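Local structure of mandelate racemase/muconate lactonizing enzyme (2QDD) at residues I205-L210 / A233-N238; R216-Q221 / P239-E244; E262-K267 / V287-H292. The protein is of unknown function but, as a magnesium-binding member of the mandelate racemase/muconate lactonizing enzyme family, probably acts as an enzyme of the enolase superfamily. All blocks are in the same frame, centred on the assembly; numbering follows the deposited sequence.

Contact 1 of 3, residues I205-L210 / A233-N238; sequences IAVEVL and ARRVAN
V207 holds CG1 anti to its backbone N (chi1 168°), L210 sets CG anti to its own carbonyl carbon (chi1 -65°), and V236 places CG1 likewise (chi1 -52°), so that its CG2 takes the crowded position between N and the carbonyl carbon. These settings turn the branches of V236 onto one side of the last helical turn. CG1 of V236 reaches CB of L210 at 3.8 Å and continues toward the helix backbone, where CA of V207 lies 4.1 Å away. Its sister methyl CG2 meets the leucine further out, 3.9 Å from CD1 of L210, and the two side chains cross obliquely. The contact lies in the outer layer of the enolase-type barrel, near the N-terminal ends of its strands: helix 203-210 packs against the loop that leaves helix 226-233 and feeds strand 240-242. On one flank R235, bent at chi2 and chi3, swings its guanidinium so that CG1 of V207 sits over one of its faces, 3.9 Å from NH1 of R235. The polar tip is committed to a second subunit, with a salt bridge from NH1 to E262 and hydrogen bonds from NH2 to the backbone O of V236 and N238 of that copy; the valine methyl therefore backs a group already gripped by several bonds. On the other flank OD1 of N238 lies against CD2 of L210 at 4.0 Å, a van der Waals contact. The ND2 of N238 points instead to the backbone O of A215 and D217, which fixes which end of the amide faces the leucine. No direct hydrogen bond spans the two segments, but one water bridges them, donating to O of L210 at 2.8 Å and accepting from N of A237 at 2.9 Å.

Contact 2 of 3, residues R216-Q221 / P239-E244; sequences RDWIEQ and PIMLDE
Three ligands of the Mg(2+) site belong to this contact, E220 at the end of strand 218-220, and D243 and E244 just past strand 240-242; D196 is the fourth, and no metal is bound to this chain in the model. OE2 of E220 lies 3.3 Å from OD2 of D243, two acceptors facing each other with carboxylate planes 55° apart, a repulsion that a cation would be expected to relieve. Positive charge is already close: K265 pairs with E220, while K267 and R270 pair with D243. Q221 positions the loop, since its OE1 accepts from N of D243 at 2.8 Å, in the plane of the amide. Strands 218-220 and 240-242 run parallel as the two ends of a beta-alpha-beta unit, with helix 226-233 as the crossover of the barrel. Their ladder is made by N of I219 to O of P239, N of M241 to O of I219 (2.8 Å, almost straight at 178°) and N of Q221 to O of M241 (2.7 Å). Before the site the W218 indole is sandwiched. CB of P239 approaches one face, 3.9 Å from the centroid of the six-membered ring. M241, folded back at chi2 and chi3, lays CE over the opposite face in a CH-pi contact, 3.5 Å from that centroid and only 5° off the normal. An alanine in place of W218 would take away the indole between P239 CB and M241 CE and would probably loosen the packing between the two strands. At the ring edge, CZ3 of W218 meets O of I240 at 3.4 Å.

Contact 3 of 3, residues E262-K267 / V287-H292; sequences EGVKIK and VGWQMH
V287 lays CG2 against one face of the W289 ring, and G288, with phi at 81°, closes helix 274-287 as a Schellman motif. O of G288 is tied to O of E262 by one water that donates to both. W289 presents the opposite ring face to V264, whose CG1 stands 3.8 Å from the six-membered centroid of W289, 16° off the normal, in a CH-pi contact. With Q290 the parallel ladder begins: its N donates to O of E262 at 3.2 Å, along a lone pair, and its O takes a weak bond from N of V264. That same oxygen sits 3.0 Å from CA of G263, so close that a CB there would clash. M291 sends CG alongside CG2 of V264 at 4.0 Å, and its bent end brings SD to 3.5 Å from CD1 of I266. H292 gives the last bonds between the two segments, with N to O of V264 at 3.3 Å and O accepting from N of I266 at 2.8 Å. CE of the extended K265 passes 3.9 Å from CG of H292 on its way to a salt bridge with E220, a ligand of the metal site. Neighbouring parallel strands joined through helices follow the (beta/alpha)8-barrel pattern, and a lysine near the metal carboxylates is consistent with the enolase superfamily.

From the N terminus, helix 203-210 opens contact 1 and strand 218-220 opens contact 2 before either closes; 233-238 then returns to the helix and 239-244 directly follows it to the strand, so the two loops cross. Their side chains meet at the seam, where L210 packs on I219. Contact 3 comes later in series, its segments linked by helices 268-271 and 274-287. Strands 240-242 and 263-266 are sheet neighbours, so contacts 2 and 3 extend one parallel sheet, sewn by N of K265 to O of L242. Contact 1 ties the outer helix 203-210 to the loop that leads into strand 240-242.

Contact 1 of 3, residues I205-L210 / A233-N238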
ATOM      1  N   ILE A 205      -9.346  14.478 -19.850  1.00 27.00           N
ATOM      2  CA  ILE A 205      -8.985  14.762 -21.240  1.00 28.70           C
ATOM      3  C   ILE A 205      -7.710  14.010 -21.614  1.00 26.62           C
ATOM      4  O   ILE A 205      -7.655  13.390 -22.669  1.00 26.24           O
ATOM      5  CB  ILE A 205      -8.849  16.293 -21.511  1.00 32.46           C
ATOM      6  CG1 ILE A 205     -10.204  16.988 -21.341  1.00 39.53           C
ATOM      7  CG2 ILE A 205      -8.340  16.557 -22.926  1.00 31.90           C
ATOM      8  CD1 ILE A 205     -10.107  18.473 -20.990  1.00 48.49           C
ATOM      9  N   ALA A 206      -6.712  14.038 -20.728  1.00 23.61           N
ATOM     10  CA  ALA A 206      -5.469  13.275 -20.916  1.00 22.71           C
ATOM     11  C   ALA A 206      -5.700  11.784 -21.164  1.00 24.88           C
ATOM     12  O   ALA A 206      -5.171  11.226 -22.126  1.00 21.22           O
ATOM     13  CB  ALA A 206      -4.540  13.474 -19.739  1.00 22.17           C
ATOM     14  N   VAL A 207      -6.504  11.157 -20.308  1.00 25.41           N
ATOM     15  CA  VAL A 207      -6.854   9.739 -20.449  1.00 28.03           C
ATOM     16  C   VAL A 207      -7.556   9.472 -21.787  1.00 29.74           C
ATOM     17  O   VAL A 207      -7.217   8.517 -22.482  1.00 35.99           O
ATOM     18  CB  VAL A 207      -7.681   9.237 -19.230  1.00 28.24           C
ATOM     19  CG1 VAL A 207      -8.289   7.865 -19.484  1.00 32.50           C
ATOM     20  CG2 VAL A 207      -6.802   9.190 -17.985  1.00 21.36           C
ATOM     21  N   GLU A 208      -8.488  10.347 -22.161  1.00 30.56           N
ATOM     22  CA  GLU A 208      -9.236  10.210 -23.412  1.00 35.00           C
ATOM     23  C   GLU A 208      -8.392  10.353 -24.678  1.00 31.32           C
ATOM     24  O   GLU A 208      -8.479   9.501 -25.559  1.00 32.39           O
ATOM     25  CB  GLU A 208     -10.442  11.157 -23.458  1.00 32.92           C
ATOM     26  CG  GLU A 208     -11.252  11.072 -24.754  1.00 37.73           C
ATOM     27  CD  GLU A 208     -12.224  12.227 -24.942  1.00 49.48           C
ATOM     28  OE1 GLU A 208     -12.138  13.221 -24.185  1.00 54.95           O
ATOM     29  OE2 GLU A 208     -13.076  12.141 -25.857  1.00 51.52           O
ATOM     30  N   VAL A 209      -7.581  11.409 -24.783  1.00 30.40           N
ATOM     31  CA  VAL A 209      -6.701  11.525 -25.952  1.00 28.67           C
ATOM     32  C   VAL A 209      -5.573  10.493 -26.042  1.00 27.27           C
ATOM     33  O   VAL A 209      -5.345   9.933 -27.110  1.00 24.85           O
ATOM     34  CB  VAL A 209      -6.304  12.992 -26.392  1.00 33.80           C
ATOM     35  CG1 VAL A 209      -7.016  14.080 -25.600  1.00 27.80           C
ATOM     36  CG2 VAL A 209      -4.801  13.207 -26.441  1.00 25.42           C
ATOM     37  N   LEU A 210      -4.906  10.210 -24.923  1.00 27.17           N
ATOM     38  CA  LEU A 210      -3.755   9.299 -24.930  1.00 25.89           C
ATOM     39  C   LEU A 210      -4.139   7.838 -25.104  1.00 25.67           C
ATOM     40  O   LEU A 210      -3.352   7.057 -25.618  1.00 32.53           O
ATOM     41  CB  LEU A 210      -2.864   9.488 -23.701  1.00 27.27           C
ATOM     42  CG  LEU A 210      -2.147  10.835 -23.568  1.00 27.40           C
ATOM     43  CD1 LEU A 210      -1.318  10.894 -22.296  1.00 25.88           C
ATOM     44  CD2 LEU A 210      -1.279  11.101 -24.782  1.00 32.24           C
ATOM     45  N   ALA A 233      -0.679   8.651 -15.655  1.00 24.21           N
ATOM     46  CA  ALA A 233       0.403   7.712 -15.964  1.00 23.91           C
ATOM     47  C   ALA A 233       0.029   6.254 -15.731  1.00 23.97           C
ATOM     48  O   ALA A 233       0.426   5.388 -16.503  1.00 33.81           O
ATOM     49  CB  ALA A 233       1.658   8.070 -15.171  1.00 22.29           C
ATOM     50  N   ARG A 234      -0.745   5.998 -14.671  1.00 26.79           N
ATOM     51  CA  ARG A 234      -1.295   4.673 -14.367  1.00 28.16           C
ATOM     52  C   ARG A 234      -2.285   4.132 -15.407  1.00 28.11           C
ATOM     53  O   ARG A 234      -2.550   2.931 -15.448  1.00 30.64           O
ATOM     54  CB  ARG A 234      -1.953   4.679 -12.990  1.00 26.14           C
ATOM     55  CG  ARG A 234      -0.956   4.633 -11.846  1.00 40.86           C
ATOM     56  CD  ARG A 234      -1.626   4.286 -10.519  1.00 62.75           C
ATOM     57  NE  ARG A 234      -2.306   5.436  -9.918  1.00 72.14           N
ATOM     58  CZ  ARG A 234      -1.722   6.354  -9.147  1.00 71.40           C
ATOM     59  NH1 ARG A 234      -0.424   6.284  -8.863  1.00 64.47           N
ATOM     60  NH2 ARG A 234      -2.444   7.355  -8.659  1.00 70.96           N
ATOM     61  N   ARG A 235      -2.817   5.022 -16.239  1.00 25.47           N
ATOM     62  CA  ARG A 235      -3.974   4.730 -17.075  1.00 22.34           C
ATOM     63  C   ARG A 235      -3.666   4.791 -18.577  1.00 24.58           C
ATOM     64  O   ARG A 235      -4.515   4.441 -19.397  1.00 26.20           O
ATOM     65  CB  ARG A 235      -5.121   5.687 -16.732  1.00 19.80           C
ATOM     66  CG  ARG A 235      -5.633   5.583 -15.291  1.00 22.36           C
ATOM     67  CD  ARG A 235      -7.122   5.901 -15.207  1.00 21.57           C
ATOM     68  NE  ARG A 235      -7.941   4.841 -15.791  1.00 24.28           N
ATOM     69  CZ  ARG A 235      -9.164   5.003 -16.289  1.00 22.99           C
ATOM     70  NH1 ARG A 235      -9.748   6.195 -16.299  1.00 23.16           N
ATOM     71  NH2 ARG A 235      -9.806   3.962 -16.789  1.00 21.22           N
ATOM     72  N   VAL A 236      -2.464   5.257 -18.930  1.00 24.48           N
ATOM     73  CA  VAL A 236      -2.054   5.422 -20.339  1.00 20.66           C
ATOM     74  C   VAL A 236      -0.719   4.708 -20.614  1.00 21.58           C
ATOM     75  O   VAL A 236      -0.071   4.221 -19.685  1.00 21.55           O
ATOM     76  CB  VAL A 236      -1.978   6.934 -20.766  1.00 20.22           C
ATOM     77  CG1 VAL A 236      -3.270   7.675 -20.416  1.00 18.25           C
ATOM     78  CG2 VAL A 236      -0.789   7.636 -20.133  1.00 16.42           C
ATOM     79  N   ALA A 237      -0.311   4.664 -21.882  1.00 25.73           N
ATOM     80  CA  ALA A 237       0.827   3.845 -22.318  1.00 24.48           C
ATOM     81  C   ALA A 237       2.095   4.626 -22.721  1.00 25.17           C
ATOM     82  O   ALA A 237       3.115   4.014 -23.056  1.00 26.84           O
ATOM     83  CB  ALA A 237       0.393   2.911 -23.437  1.00 23.33           C
ATOM     84  N   ASN A 238       2.025   5.960 -22.680  1.00 23.19           N
ATOM     85  CA  ASN A 238       3.130   6.848 -23.083  1.00 23.17           C
ATOM     86  C   ASN A 238       4.112   7.102 -21.946  1.00 27.69           C
ATOM     87  O   ASN A 238       3.700   7.125 -20.783  1.00 25.06           O
ATOM     88  CB  ASN A 238       2.577   8.214 -23.503  1.00 25.98           C
ATOM     89  CG  ASN A 238       1.795   8.159 -24.789  1.00 31.42           C
ATOM     90  OD1 ASN A 238       0.675   7.659 -24.819  1.00 37.17           O
ATOM     91  ND2 ASN A 238       2.377   8.690 -25.861  1.00 27.97           N
TER
HETATM   92  O   HOH W   1      -2.260   5.009 -23.978  1.00 44.10           O

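Contact 2 of 3, residues R216-Q221 / P239-E244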
ATOM      1  N   ARG A 216       3.444   6.645 -29.214  1.00 34.11           N
ATOM      2  CA  ARG A 216       4.056   6.367 -27.920  1.00 30.42           C
ATOM      3  C   ARG A 216       5.215   7.314 -27.655  1.00 29.82           C
ATOM      4  O   ARG A 216       6.165   6.959 -26.969  1.00 36.87           O
ATOM      5  CB  ARG A 216       4.541   4.913 -27.850  1.00 29.37           C
ATOM      6  CG  ARG A 216       3.450   3.873 -28.056  1.00 34.42           C
ATOM      7  CD  ARG A 216       2.389   3.976 -26.983  1.00 30.91           C
ATOM      8  NE  ARG A 216       1.317   3.008 -27.184  1.00 35.45           N
ATOM      9  CZ  ARG A 216       0.059   3.329 -27.470  1.00 35.45           C
ATOM     10  NH1 ARG A 216      -0.848   2.379 -27.631  1.00 41.44           N
ATOM     11  NH2 ARG A 216      -0.293   4.597 -27.604  1.00 32.69           N
ATOM     12  N   ASP A 217       5.123   8.523 -28.198  1.00 31.28           N
ATOM     13  CA  ASP A 217       6.104   9.574 -27.928  1.00 29.47           C
ATOM     14  C   ASP A 217       5.936  10.139 -26.523  1.00 27.74           C
ATOM     15  O   ASP A 217       4.860  10.016 -25.931  1.00 23.51           O
ATOM     16  CB  ASP A 217       5.977  10.689 -28.964  1.00 30.10           C
ATOM     17  CG  ASP A 217       5.952  10.161 -30.378  1.00 32.57           C
ATOM     18  OD1 ASP A 217       4.845   9.934 -30.902  1.00 39.96           O
ATOM     19  OD2 ASP A 217       7.040   9.951 -30.958  1.00 45.10           O
ATOM     20  N   TRP A 218       7.011  10.742 -26.006  1.00 26.54           N
ATOM     21  CA  TRP A 218       7.001  11.541 -24.775  1.00 27.05           C
ATOM     22  C   TRP A 218       5.804  12.473 -24.655  1.00 29.56           C
ATOM     23  O   TRP A 218       5.447  13.167 -25.608  1.00 32.11           O
ATOM     24  CB  TRP A 218       8.256  12.402 -24.700  1.00 31.33           C
ATOM     25  CG  TRP A 218       9.487  11.719 -24.186  1.00 34.87           C
ATOM     26  CD1 TRP A 218      10.602  11.396 -24.905  1.00 32.01           C
ATOM     27  CD2 TRP A 218       9.752  11.323 -22.835  1.00 33.34           C
ATOM     28  NE1 TRP A 218      11.535  10.804 -24.094  1.00 35.44           N
ATOM     29  CE2 TRP A 218      11.044  10.752 -22.817  1.00 33.36           C
ATOM     30  CE3 TRP A 218       9.023  11.388 -21.641  1.00 28.29           C
ATOM     31  CZ2 TRP A 218      11.624  10.255 -21.652  1.00 31.05           C
ATOM     32  CZ3 TRP A 218       9.598  10.882 -20.481  1.00 29.30           C
ATOM     33  CH2 TRP A 218      10.883  10.319 -20.496  1.00 32.93           C
ATOM     34  N   ILE A 219       5.191  12.482 -23.475  1.00 30.80           N
ATOM     35  CA  ILE A 219       4.190  13.482 -23.123  1.00 26.75           C
ATOM     36  C   ILE A 219       4.719  14.303 -21.962  1.00 28.43           C
ATOM     37  O   ILE A 219       5.006  13.763 -20.888  1.00 28.88           O
ATOM     38  CB  ILE A 219       2.830  12.840 -22.725  1.00 26.20           C
ATOM     39  CG1 ILE A 219       2.323  11.882 -23.811  1.00 24.80           C
ATOM     40  CG2 ILE A 219       1.789  13.920 -22.400  1.00 26.82           C
ATOM     41  CD1 ILE A 219       2.173  12.490 -25.212  1.00 27.07           C
ATOM     42  N   GLU A 220       4.856  15.604 -22.186  1.00 29.09           N
ATOM     43  CA  GLU A 220       5.401  16.493 -21.173  1.00 37.01           C
ATOM     44  C   GLU A 220       4.274  17.134 -20.380  1.00 33.59           C
ATOM     45  O   GLU A 220       3.389  17.783 -20.955  1.00 30.60           O
ATOM     46  CB  GLU A 220       6.309  17.551 -21.801  1.00 35.18           C
ATOM     47  CG  GLU A 220       7.130  18.350 -20.797  1.00 50.52           C
ATOM     48  CD  GLU A 220       7.798  19.574 -21.415  1.00 57.16           C
ATOM     49  OE1 GLU A 220       8.241  19.493 -22.586  1.00 69.76           O
ATOM     50  OE2 GLU A 220       7.886  20.615 -20.724  1.00 69.02           O
ATOM     51  N   GLN A 221       4.321  16.912 -19.063  1.00 32.97           N
ATOM     52  CA  GLN A 221       3.466  17.554 -18.058  1.00 33.56           C
ATOM     53  C   GLN A 221       2.014  17.807 -18.500  1.00 33.69           C
ATOM     54  O   GLN A 221       1.630  18.951 -18.772  1.00 34.04           O
ATOM     55  CB  GLN A 221       4.146  18.813 -17.493  1.00 35.75           C
ATOM     56  CG  GLN A 221       3.438  19.453 -16.296  1.00 35.29           C
ATOM     57  CD  GLN A 221       3.908  18.950 -14.960  1.00 32.33           C
ATOM     58  OE1 GLN A 221       5.102  18.846 -14.707  1.00 37.51           O
ATOM     59  NE2 GLN A 221       2.961  18.668 -14.071  1.00 40.08           N
ATOM     60  N   PRO A 239       5.406   7.330 -22.276  1.00 22.97           N
ATOM     61  CA  PRO A 239       6.352   7.925 -21.324  1.00 24.59           C
ATOM     62  C   PRO A 239       5.937   9.332 -20.881  1.00 22.06           C
ATOM     63  O   PRO A 239       5.543  10.150 -21.712  1.00 23.63           O
ATOM     64  CB  PRO A 239       7.668   8.001 -22.128  1.00 25.13           C
ATOM     65  CG  PRO A 239       7.522   7.021 -23.220  1.00 22.48           C
ATOM     66  CD  PRO A 239       6.056   7.032 -23.566  1.00 26.82           C
ATOM     67  N   ILE A 240       6.025   9.598 -19.579  1.00 25.91           N
ATOM     68  CA  ILE A 240       5.616  10.889 -19.029  0.50 27.56           C
ATOM     69  C   ILE A 240       6.824  11.670 -18.519  1.00 26.03           C
ATOM     70  O   ILE A 240       7.629  11.160 -17.735  1.00 24.22           O
ATOM     71  CB  ILE A 240       4.476  10.750 -17.965  0.50 29.62           C
ATOM     72  CG1 ILE A 240       3.114  10.744 -18.660  0.50 33.71           C
ATOM     73  CG2 ILE A 240       4.482  11.900 -16.950  0.50 25.51           C
ATOM     74  CD1 ILE A 240       2.463   9.396 -18.706  0.50 41.93           C
ATOM     75  N   MET A 241       6.946  12.905 -19.005  1.00 27.55           N
ATOM     76  CA  MET A 241       7.992  13.841 -18.604  1.00 26.75           C
ATOM     77  C   MET A 241       7.368  14.896 -17.692  1.00 28.07           C
ATOM     78  O   MET A 241       6.400  15.556 -18.075  1.00 31.42           O
ATOM     79  CB  MET A 241       8.586  14.494 -19.859  1.00 27.10           C
ATOM     80  CG  MET A 241       9.512  15.690 -19.638  1.00 27.12           C
ATOM     81  SD  MET A 241      11.258  15.309 -19.475  1.00 30.24           S
ATOM     82  CE  MET A 241      11.534  14.017 -20.696  1.00 31.40           C
ATOM     83  N   LEU A 242       7.906  15.041 -16.485  1.00 25.14           N
ATOM     84  CA  LEU A 242       7.447  16.092 -15.576  1.00 24.31           C
ATOM     85  C   LEU A 242       8.362  17.305 -15.607  1.00 27.17           C
ATOM     86  O   LEU A 242       9.525  17.188 -15.984  1.00 25.56           O
ATOM     87  CB  LEU A 242       7.323  15.565 -14.150  1.00 21.72           C
ATOM     88  CG  LEU A 242       6.290  14.464 -13.913  1.00 27.04           C
ATOM     89  CD1 LEU A 242       6.314  14.083 -12.457  1.00 21.73           C
ATOM     90  CD2 LEU A 242       4.891  14.884 -14.334  1.00 25.71           C
ATOM     91  N   ASP A 243       7.826  18.463 -15.214  1.00 25.37           N
ATOM     92  CA  ASP A 243       8.522  19.748 -15.345  1.00 25.57           C
ATOM     93  C   ASP A 243       8.046  20.731 -14.271  1.00 24.05           C
ATOM     94  O   ASP A 243       8.663  20.843 -13.215  1.00 23.54           O
ATOM     95  CB  ASP A 243       8.342  20.314 -16.768  1.00 34.74           C
ATOM     96  CG  ASP A 243       9.141  21.608 -17.018  1.00 38.99           C
ATOM     97  OD1 ASP A 243      10.030  21.965 -16.213  1.00 43.87           O
ATOM     98  OD2 ASP A 243       8.875  22.271 -18.043  1.00 46.13           O
ATOM     99  N   GLU A 244       6.941  21.422 -14.534  1.00 26.09           N
ATOM    100  CA  GLU A 244       6.568  22.619 -13.770  1.00 28.37           C
ATOM    101  C   GLU A 244       6.096  22.355 -12.338  1.00 31.23           C
ATOM    102  O   GLU A 244       6.137  23.260 -11.507  1.00 35.59           O
ATOM    103  CB  GLU A 244       5.522  23.437 -14.529  1.00 28.51           C
ATOM    104  CG  GLU A 244       6.052  24.088 -15.810  1.00 29.26           C
ATOM    105  CD  GLU A 244       5.826  23.234 -17.052  1.00 38.36           C
ATOM    106  OE1 GLU A 244       5.454  22.051 -16.909  1.00 39.26           O
ATOM    107  OE2 GLU A 244       6.019  23.744 -18.176  1.00 47.72           O
TER

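Contact 3 of 3, residues E262-K267 / V287-H292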
ATOM      1  N   GLU A 262       9.024   8.925 -16.201  1.00 23.15           N
ATOM      2  CA  GLU A 262      10.248   8.276 -16.663  1.00 21.85           C
ATOM      3  C   GLU A 262      11.320   9.322 -17.003  1.00 21.79           C
ATOM      4  O   GLU A 262      12.453   8.991 -17.375  1.00 21.04           O
ATOM      5  CB  GLU A 262       9.947   7.418 -17.896  1.00 19.73           C
ATOM      6  CG  GLU A 262       9.196   6.121 -17.606  1.00 26.29           C
ATOM      7  CD  GLU A 262       7.684   6.295 -17.561  1.00 29.10           C
ATOM      8  OE1 GLU A 262       7.158   7.312 -18.066  1.00 33.79           O
ATOM      9  OE2 GLU A 262       7.013   5.402 -17.014  1.00 40.76           O
ATOM     10  N   GLY A 263      10.936  10.587 -16.887  1.00 25.83           N
ATOM     11  CA  GLY A 263      11.830  11.694 -17.155  1.00 23.12           C
ATOM     12  C   GLY A 263      11.381  12.957 -16.462  1.00 26.65           C
ATOM     13  O   GLY A 263      10.185  13.132 -16.182  1.00 22.18           O
ATOM     14  N   VAL A 264      12.344  13.831 -16.174  1.00 23.08           N
ATOM     15  CA  VAL A 264      12.068  15.199 -15.721  1.00 23.49           C
ATOM     16  C   VAL A 264      12.837  16.249 -16.542  1.00 25.51           C
ATOM     17  O   VAL A 264      13.897  15.960 -17.090  1.00 18.47           O
ATOM     18  CB  VAL A 264      12.339  15.407 -14.191  1.00 22.00           C
ATOM     19  CG1 VAL A 264      11.577  14.381 -13.340  1.00 24.60           C
ATOM     20  CG2 VAL A 264      13.839  15.372 -13.870  1.00 19.44           C
ATOM     21  N   LYS A 265      12.279  17.456 -16.635  1.00 22.37           N
ATOM     22  CA  LYS A 265      13.048  18.651 -16.986  1.00 24.73           C
ATOM     23  C   LYS A 265      13.648  19.267 -15.738  1.00 23.14           C
ATOM     24  O   LYS A 265      12.984  19.356 -14.704  1.00 28.47           O
ATOM     25  CB  LYS A 265      12.164  19.695 -17.669  1.00 23.25           C
ATOM     26  CG  LYS A 265      11.701  19.312 -19.054  1.00 28.78           C
ATOM     27  CD  LYS A 265      11.281  20.536 -19.833  1.00 39.01           C
ATOM     28  CE  LYS A 265      11.318  20.274 -21.320  1.00 43.09           C
ATOM     29  NZ  LYS A 265      10.559  21.296 -22.092  1.00 50.61           N
ATOM     30  N   ILE A 266      14.907  19.685 -15.834  1.00 21.99           N
ATOM     31  CA  ILE A 266      15.542  20.447 -14.759  1.00 27.71           C
ATOM     32  C   ILE A 266      15.842  21.872 -15.216  1.00 33.62           C
ATOM     33  O   ILE A 266      16.496  22.086 -16.244  1.00 30.29           O
ATOM     34  CB  ILE A 266      16.835  19.777 -14.233  1.00 27.79           C
ATOM     35  CG1 ILE A 266      16.615  18.277 -14.014  1.00 24.99           C
ATOM     36  CG2 ILE A 266      17.291  20.443 -12.931  1.00 22.07           C
ATOM     37  CD1 ILE A 266      17.886  17.504 -13.965  1.00 16.95           C
ATOM     38  N   LYS A 267      15.335  22.839 -14.452  1.00 28.83           N
ATOM     39  CA  LYS A 267      15.490  24.250 -14.768  1.00 26.59           C
ATOM     40  C   LYS A 267      15.922  24.999 -13.517  1.00 26.83           C
ATOM     41  O   LYS A 267      15.152  25.077 -12.564  1.00 31.54           O
ATOM     42  CB  LYS A 267      14.179  24.830 -15.313  1.00 26.81           C
ATOM     43  CG  LYS A 267      13.729  24.204 -16.620  1.00 24.95           C
ATOM     44  CD  LYS A 267      12.557  24.921 -17.204  1.00 26.44           C
ATOM     45  CE  LYS A 267      11.860  24.027 -18.201  1.00 30.76           C
ATOM     46  NZ  LYS A 267      10.650  24.702 -18.740  1.00 38.51           N
ATOM     47  N   VAL A 287      18.342   6.807 -10.613  1.00 28.83           N
ATOM     48  CA  VAL A 287      17.044   6.133 -10.742  1.00 22.74           C
ATOM     49  C   VAL A 287      16.659   5.888 -12.203  1.00 25.03           C
ATOM     50  O   VAL A 287      15.602   5.317 -12.497  1.00 28.25           O
ATOM     51  CB  VAL A 287      15.902   6.880  -9.969  1.00 25.70           C
ATOM     52  CG1 VAL A 287      16.251   7.028  -8.502  1.00 24.84           C
ATOM     53  CG2 VAL A 287      15.603   8.245 -10.576  1.00 21.06           C
ATOM     54  N   GLY A 288      17.526   6.328 -13.111  1.00 23.94           N
ATOM     55  CA  GLY A 288      17.389   6.044 -14.533  1.00 26.50           C
ATOM     56  C   GLY A 288      16.415   6.949 -15.258  1.00 25.08           C
ATOM     57  O   GLY A 288      15.805   6.535 -16.239  1.00 26.73           O
ATOM     58  N   TRP A 289      16.268   8.180 -14.774  1.00 25.11           N
ATOM     59  CA  TRP A 289      15.486   9.193 -15.477  1.00 23.95           C
ATOM     60  C   TRP A 289      16.228   9.690 -16.710  1.00 23.43           C
ATOM     61  O   TRP A 289      17.457   9.713 -16.741  1.00 24.42           O
ATOM     62  CB  TRP A 289      15.174  10.376 -14.556  1.00 21.29           C
ATOM     63  CG  TRP A 289      14.035  10.149 -13.594  1.00 27.05           C
ATOM     64  CD1 TRP A 289      13.117   9.139 -13.623  1.00 24.64           C
ATOM     65  CD2 TRP A 289      13.692  10.970 -12.466  1.00 15.37           C
ATOM     66  NE1 TRP A 289      12.229   9.274 -12.582  1.00 28.26           N
ATOM     67  CE2 TRP A 289      12.556  10.391 -11.858  1.00 25.51           C
ATOM     68  CE3 TRP A 289      14.235  12.138 -11.911  1.00 22.44           C
ATOM     69  CZ2 TRP A 289      11.953  10.940 -10.715  1.00 22.65           C
ATOM     70  CZ3 TRP A 289      13.635  12.681 -10.773  1.00 22.74           C
ATOM     71  CH2 TRP A 289      12.504  12.081 -10.194  1.00 21.51           C
ATOM     72  N   GLN A 290      15.472  10.086 -17.725  1.00 27.56           N
ATOM     73  CA  GLN A 290      16.029  10.851 -18.834  1.00 28.94           C
ATOM     74  C   GLN A 290      15.589  12.304 -18.717  1.00 28.62           C
ATOM     75  O   GLN A 290      14.469  12.575 -18.312  1.00 30.44           O
ATOM     76  CB  GLN A 290      15.566  10.255 -20.154  1.00 31.51           C
ATOM     77  CG  GLN A 290      16.238   8.941 -20.494  1.00 35.90           C
ATOM     78  CD  GLN A 290      16.024   8.551 -21.932  1.00 37.39           C
ATOM     79  OE1 GLN A 290      14.896   8.550 -22.426  1.00 40.57           O
ATOM     80  NE2 GLN A 290      17.106   8.220 -22.621  1.00 45.25           N
ATOM     81  N   MET A 291      16.478  13.241 -19.042  1.00 25.30           N
ATOM     82  CA  MET A 291      16.365  14.607 -18.526  1.00 25.65           C
ATOM     83  C   MET A 291      16.633  15.674 -19.587  1.00 28.00           C
ATOM     84  O   MET A 291      17.624  15.591 -20.299  1.00 27.42           O
ATOM     85  CB  MET A 291      17.285  14.808 -17.312  1.00 22.40           C
ATOM     86  CG  MET A 291      16.895  13.998 -16.071  1.00 22.57           C
ATOM     87  SD  MET A 291      18.060  14.106 -14.702  1.00 17.23           S
ATOM     88  CE  MET A 291      19.295  12.892 -15.138  1.00 11.18           C
ATOM     89  N   HIS A 292      15.737  16.660 -19.697  1.00 27.32           N
ATOM     90  CA  HIS A 292      16.024  17.903 -20.428  1.00 30.43           C
ATOM     91  C   HIS A 292      16.584  18.914 -19.440  1.00 29.06           C
ATOM     92  O   HIS A 292      15.983  19.164 -18.402  1.00 32.47           O
ATOM     93  CB  HIS A 292      14.764  18.500 -21.064  1.00 26.28           C
ATOM     94  CG  HIS A 292      14.152  17.653 -22.133  1.00 33.93           C
ATOM     95  ND1 HIS A 292      14.596  17.657 -23.436  1.00 38.68           N
ATOM     96  CD2 HIS A 292      13.109  16.793 -22.097  1.00 39.20           C
ATOM     97  CE1 HIS A 292      13.864  16.826 -24.154  1.00 30.84           C
ATOM     98  NE2 HIS A 292      12.954  16.287 -23.364  1.00 43.16           N
TER
HETATM   99  O   HOH W   2      13.821   6.688 -18.182  1.00 20.59           O